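Local coordinates for protein 6-phosphogluconate dehydratase (Shewanella oneidensis, PDB 2GP4) that probably dehydrates 6-phosphogluconate to 2-keto-3-deoxy-6-phosphogluconate, a reaction for which the iron-sulfur cluster missing from this apo form is presumably needed, at residues E150-A153 / M154-V158. Numbering follows the deposited sequence.
Sequences EVIA and MATAV
The carbonyls of E150 to A153 accept the N-H groups of M154 to A157, four residues on, the shortest of these bonds being A155 N to V151 O at 2.8 Å. T156 adds a side-chain bond to this pattern: its OG1 lies 2.8 Å from I152 O, which also accepts T156 N at 2.9 Å. The amide and the hydroxyl reach that oxygen from opposite faces of the carbonyl plane, the hydroxyl standing 37° out of it. With OG1 beside its own backbone N (chi1 -60°), the hydroxyl is turned back toward the preceding turn. This is the familiar way a threonine buried in an alpha-helix, here helix 145-160 of the dehydratase N-terminal region, satisfies its hydroxyl within its own helix. A valine in place of T156 would probably leave I152 O with the amide alone and set a methyl against that oxygen. I152 CG2 passes OG1 at 4.2 Å, and both side chains pack on L181 of helix 179-186, which A153 also meets through I183. On another side of the helix, M154, a selenomethionine, brings its CG to 3.1 Å from E150 O; the carboxylate of E150 is hydrogen-bonded through OE1 to the backbone N of S620.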
loop_
_atom_site.group_PDB
_atom_site.type_symbol
_atom_site.label_atom_id
_atom_site.label_comp_id
_atom_site.label_asym_id
_atom_site.label_seq_id
_atom_site.Cartn_x
_atom_site.Cartn_y
_atom_site.Cartn_z
ATOM N N GLU A 150 5.405 -5.607 -11.597
ATOM C CA GLU A 150 5.102 -5.547 -13.022
ATOM C C GLU A 150 5.237 -6.932 -13.658
ATOM O O GLU A 150 4.412 -7.322 -14.507
ATOM C CB GLU A 150 5.993 -4.520 -13.732
ATOM C CG GLU A 150 5.924 -3.099 -13.135
ATOM C CD GLU A 150 4.553 -2.469 -13.304
ATOM O OE1 GLU A 150 4.288 -1.913 -14.390
ATOM O OE2 GLU A 150 3.734 -2.541 -12.361
ATOM N N VAL A 151 6.255 -7.677 -13.222
ATOM C CA VAL A 151 6.490 -9.030 -13.716
ATOM C C VAL A 151 5.337 -9.954 -13.320
ATOM O O VAL A 151 4.841 -10.702 -14.162
ATOM C CB VAL A 151 7.859 -9.591 -13.257
ATOM C CG1 VAL A 151 8.051 -11.030 -13.746
ATOM C CG2 VAL A 151 8.990 -8.707 -13.756
ATOM N N ILE A 152 4.909 -9.882 -12.056
ATOM C CA ILE A 152 3.753 -10.654 -11.535
ATOM C C ILE A 152 2.458 -10.342 -12.307
ATOM O O ILE A 152 1.710 -11.254 -12.664
ATOM C CB ILE A 152 3.547 -10.424 -9.996
ATOM C CG1 ILE A 152 4.675 -11.089 -9.197
ATOM C CG2 ILE A 152 2.177 -10.940 -9.510
ATOM C CD1 ILE A 152 4.909 -10.478 -7.821
ATOM N N ALA A 153 2.213 -9.053 -12.553
ATOM C CA ALA A 153 1.090 -8.595 -13.374
ATOM C C ALA A 153 1.079 -9.227 -14.772
ATOM O O ALA A 153 0.039 -9.685 -15.249
ATOM C CB ALA A 153 1.099 -7.067 -13.481
HETATM N N MSE A 154 2.240 -9.243 -15.418
HETATM C CA MSE A 154 2.373 -9.820 -16.749
HETATM C C MSE A 154 2.216 -11.331 -16.709
HETATM O O MSE A 154 1.551 -11.913 -17.568
HETATM C CB MSE A 154 3.716 -9.441 -17.377
HETATM C CG MSE A 154 3.888 -7.958 -17.534
HETATM SE SE MSE A 154 5.602 -7.462 -18.295
HETATM C CE MSE A 154 4.994 -6.935 -20.038
ATOM N N ALA A 155 2.827 -11.958 -15.706
ATOM C CA ALA A 155 2.748 -13.409 -15.545
ATOM C C ALA A 155 1.312 -13.877 -15.280
ATOM O O ALA A 155 0.926 -14.954 -15.718
ATOM C CB ALA A 155 3.699 -13.886 -14.444
ATOM N N THR A 156 0.540 -13.057 -14.569
ATOM C CA THR A 156 -0.881 -13.302 -14.333
ATOM C C THR A 156 -1.648 -13.269 -15.654
ATOM O O THR A 156 -2.459 -14.163 -15.933
ATOM C CB THR A 156 -1.470 -12.272 -13.318
ATOM O OG1 THR A 156 -0.764 -12.378 -12.077
ATOM C CG2 THR A 156 -2.963 -12.509 -13.054
ATOM N N ALA A 157 -1.364 -12.249 -16.463
ATOM C CA ALA A 157 -1.982 -12.079 -17.779
ATOM C C ALA A 157 -1.739 -13.284 -18.682
ATOM O O ALA A 157 -2.654 -13.733 -19.365
ATOM C CB ALA A 157 -1.485 -10.806 -18.449
ATOM N N VAL A 158 -0.513 -13.808 -18.667
ATOM C CA VAL A 158 -0.174 -15.006 -19.442
ATOM C C VAL A 158 -1.007 -16.214 -19.001
ATOM O O VAL A 158 -1.524 -16.956 -19.845
ATOM C CB VAL A 158 1.334 -15.364 -19.356
ATOM C CG1 VAL A 158 1.642 -16.589 -20.209
ATOM C CG2 VAL A 158 2.197 -14.197 -19.786
#